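Local coordinates for 4-hydroxy-tetrahydrodipicolinate synthase (Thermotoga maritima, PDB 1O5K), which probably catalyses the condensation of pyruvate with aspartate beta-semialdehyde to 4-hydroxy-tetrahydrodipicolinate, a step of lysine biosynthesis, at residues K227-L232 against R249-L254. Residues are numbered along the deposited sequence; the frame is centred on the assembly and turned at random.
Sequences KQMVEL and RKLRPL
L251 points its isobutyl end across to Q228 and M229, where the (β/α)8, or TIM, barrel of this DapA-family enzyme meets its C-terminal helices. Helix 226-237, which follows barrel strand 216-219, supplies one side; the next helix, 241-257, supplies the other. The backbones come closest at Q228 and L251, with 7.8 Å between their CA atoms, so side chains bridge the gap, and no hydrogen bond crosses it.

Both methyls of L251 take part. CD1 makes an apolar contact with the sulfur of M229, 3.7 Å from SD, and also reaches CB of Q228, at 4.0 Å. CD2 lies 3.9 Å from that same Q228 CB, so the leucine fork straddles the first side-chain carbon of the glutamine. Q228 thus meets the leucine through its aliphatic root: the chain bends at chi2 (71°), carrying the carboxamide off from helix 241-257.

M229 comes in from a different side, its chain crossing that of L251 at a slant. Bends at chi2 and chi3 fold the thioether so that sulfur, rather than the terminal methyl, meets the leucine. The same methionine touches M255 farther along helix 241-257, as well as T206 and D203, and its side chain is about 9 Å from that of I218, predicted to bind pyruvate. L232, one turn on from Q228, makes a looser approach, with its CD1 4.5 Å from CD1 of L251.

Helix 241-257 turns its arginines to another surface: R249 and R252 form salt bridges to D183 and D180, respectively, of a second subunit. The helix kinks at P253 and L254: the proline has no amide hydrogen to give, and L254 N makes no bond to the preceding turn either. Just before, R252 N reaches R249 O, three residues back, in a long 3.3 Å bond.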
ATOM      1  N   LYS A 227      -3.940  -5.308 -34.390  1.00 25.41           N
ATOM      2  CA  LYS A 227      -4.978  -6.267 -34.791  1.00 27.81           C
ATOM      3  C   LYS A 227      -5.429  -7.126 -33.641  1.00 24.97           C
ATOM      4  O   LYS A 227      -6.630  -7.403 -33.524  1.00 23.53           O
ATOM      5  CB  LYS A 227      -4.451  -7.163 -35.906  1.00 27.98           C
ATOM      6  CG  LYS A 227      -5.373  -8.285 -36.384  1.00 33.35           C
ATOM      7  CD  LYS A 227      -4.685  -8.919 -37.604  1.00 44.96           C
ATOM      8  CE  LYS A 227      -4.927 -10.408 -37.723  1.00 55.79           C
ATOM      9  NZ  LYS A 227      -4.059 -10.982 -38.805  1.00 60.30           N
ATOM     10  N   GLN A 228      -4.486  -7.515 -32.788  1.00 25.69           N
ATOM     11  CA  GLN A 228      -4.783  -8.380 -31.630  1.00 25.92           C
ATOM     12  C   GLN A 228      -5.604  -7.650 -30.589  1.00 26.12           C
ATOM     13  O   GLN A 228      -6.602  -8.198 -30.058  1.00 26.16           O
ATOM     14  CB  GLN A 228      -3.474  -8.947 -31.039  1.00 26.53           C
ATOM     15  CG  GLN A 228      -2.767  -9.884 -31.986  1.00 32.17           C
ATOM     16  CD  GLN A 228      -2.111  -9.232 -33.220  1.00 39.12           C
ATOM     17  OE1 GLN A 228      -1.583  -8.106 -33.172  1.00 29.91           O
ATOM     18  NE2 GLN A 228      -2.136  -9.968 -34.338  1.00 44.66           N
ATOM     19  N   MET A 229      -5.254  -6.390 -30.290  1.00 25.16           N
ATOM     20  CA  MET A 229      -6.116  -5.618 -29.370  1.00 24.74           C
ATOM     21  C   MET A 229      -7.500  -5.353 -29.940  1.00 24.10           C
ATOM     22  O   MET A 229      -8.509  -5.406 -29.231  1.00 22.13           O
ATOM     23  CB  MET A 229      -5.459  -4.283 -29.007  1.00 24.08           C
ATOM     24  CG  MET A 229      -4.269  -4.422 -28.141  1.00 30.41           C
ATOM     25  SD  MET A 229      -4.650  -5.193 -26.486  1.00 32.79           S
ATOM     26  CE  MET A 229      -5.633  -4.052 -25.636  1.00 37.29           C
ATOM     27  N   VAL A 230      -7.577  -5.134 -31.239  1.00 22.34           N
ATOM     28  CA  VAL A 230      -8.875  -4.957 -31.885  1.00 21.22           C
ATOM     29  C   VAL A 230      -9.701  -6.211 -31.760  1.00 22.89           C
ATOM     30  O   VAL A 230     -10.883  -6.135 -31.494  1.00 25.55           O
ATOM     31  CB  VAL A 230      -8.695  -4.554 -33.378  1.00 24.90           C
ATOM     32  CG1 VAL A 230      -9.975  -4.661 -34.173  1.00 29.25           C
ATOM     33  CG2 VAL A 230      -8.181  -3.160 -33.449  1.00 24.15           C
ATOM     34  N   GLU A 231      -9.084  -7.370 -32.008  1.00 24.33           N
ATOM     35  CA  GLU A 231      -9.743  -8.668 -31.877  1.00 27.42           C
ATOM     36  C   GLU A 231     -10.255  -8.925 -30.459  1.00 22.51           C
ATOM     37  O   GLU A 231     -11.299  -9.506 -30.309  1.00 24.47           O
ATOM     38  CB  GLU A 231      -8.773  -9.778 -32.299  1.00 27.26           C
ATOM     39  CG  GLU A 231      -9.241 -11.206 -32.116  1.00 40.51           C
ATOM     40  CD  GLU A 231      -8.160 -12.255 -32.460  1.00 43.33           C
ATOM     41  OE1 GLU A 231      -8.554 -13.422 -32.752  1.00 56.99           O
ATOM     42  OE2 GLU A 231      -6.927 -11.932 -32.395  1.00 56.61           O
ATOM     43  N   LEU A 232      -9.498  -8.535 -29.453  1.00 23.37           N
ATOM     44  CA  LEU A 232      -9.926  -8.712 -28.078  1.00 23.31           C
ATOM     45  C   LEU A 232     -11.269  -8.035 -27.866  1.00 24.76           C
ATOM     46  O   LEU A 232     -12.182  -8.641 -27.316  1.00 25.01           O
ATOM     47  CB  LEU A 232      -8.854  -8.200 -27.110  1.00 22.73           C
ATOM     48  CG  LEU A 232      -9.022  -8.400 -25.594  1.00 26.06           C
ATOM     49  CD1 LEU A 232      -7.702  -8.178 -24.889  1.00 27.25           C
ATOM     50  CD2 LEU A 232     -10.080  -7.468 -25.010  1.00 29.10           C
ATOM     51  N   ARG A 249      -5.433 -13.489 -22.750  1.00 19.76           N
ATOM     52  CA  ARG A 249      -4.436 -14.387 -22.179  1.00 21.89           C
ATOM     53  C   ARG A 249      -3.207 -14.508 -23.068  1.00 23.82           C
ATOM     54  O   ARG A 249      -2.080 -14.492 -22.587  1.00 23.59           O
ATOM     55  CB  ARG A 249      -5.056 -15.756 -21.895  1.00 26.12           C
ATOM     56  CG  ARG A 249      -6.204 -15.693 -20.805  1.00 28.78           C
ATOM     57  CD  ARG A 249      -5.673 -15.539 -19.414  1.00 40.45           C
ATOM     58  NE  ARG A 249      -6.653 -15.262 -18.337  1.00 32.39           N
ATOM     59  CZ  ARG A 249      -7.540 -16.148 -17.878  1.00 39.72           C
ATOM     60  NH1 ARG A 249      -7.698 -17.355 -18.449  1.00 36.51           N
ATOM     61  NH2 ARG A 249      -8.320 -15.815 -16.860  1.00 34.73           N
ATOM     62  N   LYS A 250      -3.407 -14.578 -24.370  1.00 22.09           N
ATOM     63  CA  LYS A 250      -2.246 -14.716 -25.300  1.00 27.02           C
ATOM     64  C   LYS A 250      -1.358 -13.476 -25.346  1.00 27.88           C
ATOM     65  O   LYS A 250      -0.141 -13.577 -25.571  1.00 25.67           O
ATOM     66  CB  LYS A 250      -2.736 -15.077 -26.672  1.00 30.96           C
ATOM     67  CG  LYS A 250      -3.160 -16.533 -26.776  1.00 36.72           C
ATOM     68  CD  LYS A 250      -3.627 -16.866 -28.187  1.00 47.54           C
ATOM     69  CE  LYS A 250      -4.233 -18.271 -28.229  1.00 56.34           C
ATOM     70  NZ  LYS A 250      -4.662 -18.697 -29.598  1.00 63.88           N
ATOM     71  N   LEU A 251      -1.985 -12.315 -25.113  1.00 24.27           N
ATOM     72  CA  LEU A 251      -1.338 -11.014 -25.113  1.00 28.25           C
ATOM     73  C   LEU A 251      -0.690 -10.659 -23.791  1.00 30.39           C
ATOM     74  O   LEU A 251       0.126  -9.728 -23.719  1.00 29.57           O
ATOM     75  CB  LEU A 251      -2.332  -9.905 -25.430  1.00 29.41           C
ATOM     76  CG  LEU A 251      -2.715  -9.804 -26.879  1.00 33.59           C
ATOM     77  CD1 LEU A 251      -3.761  -8.727 -27.070  1.00 29.46           C
ATOM     78  CD2 LEU A 251      -1.484  -9.528 -27.738  1.00 40.21           C
ATOM     79  N   ARG A 252      -1.038 -11.382 -22.743  1.00 32.73           N
ATOM     80  CA  ARG A 252      -0.565 -11.025 -21.402  1.00 35.43           C
ATOM     81  C   ARG A 252       0.937 -10.793 -21.277  1.00 33.25           C
ATOM     82  O   ARG A 252       1.337  -9.833 -20.627  1.00 33.73           O
ATOM     83  CB  ARG A 252      -0.969 -12.073 -20.348  1.00 35.92           C
ATOM     84  CG  ARG A 252      -0.369 -11.719 -18.930  1.00 39.88           C
ATOM     85  CD  ARG A 252      -0.754 -12.644 -17.764  1.00 46.81           C
ATOM     86  NE  ARG A 252      -1.057 -11.935 -16.492  1.00 59.10           N
ATOM     87  CZ  ARG A 252      -2.056 -11.040 -16.314  1.00 60.18           C
ATOM     88  NH1 ARG A 252      -2.825 -10.645 -17.333  1.00 60.45           N
ATOM     89  NH2 ARG A 252      -2.261 -10.507 -15.114  1.00 64.11           N
ATOM     90  N   PRO A 253       1.770 -11.666 -21.836  1.00 30.35           N
ATOM     91  CA  PRO A 253       3.228 -11.480 -21.764  1.00 30.73           C
ATOM     92  C   PRO A 253       3.690 -10.159 -22.372  1.00 29.14           C
ATOM     93  O   PRO A 253       4.553  -9.484 -21.794  1.00 28.96           O
ATOM     94  CB  PRO A 253       3.770 -12.640 -22.580  1.00 30.56           C
ATOM     95  CG  PRO A 253       2.636 -13.668 -22.510  1.00 31.37           C
ATOM     96  CD  PRO A 253       1.408 -12.905 -22.550  1.00 34.53           C
ATOM     97  N   LEU A 254       3.075  -9.786 -23.502  1.00 25.53           N
ATOM     98  CA  LEU A 254       3.379  -8.531 -24.151  1.00 27.51           C
ATOM     99  C   LEU A 254       2.861  -7.392 -23.321  1.00 27.11           C
ATOM    100  O   LEU A 254       3.538  -6.386 -23.147  1.00 29.45           O
ATOM    101  CB  LEU A 254       2.830  -8.530 -25.589  1.00 31.08           C
ATOM    102  CG  LEU A 254       3.131  -7.301 -26.426  1.00 31.46           C
ATOM    103  CD1 LEU A 254       4.634  -7.065 -26.514  1.00 32.98           C
ATOM    104  CD2 LEU A 254       2.564  -7.480 -27.769  1.00 30.67           C
TER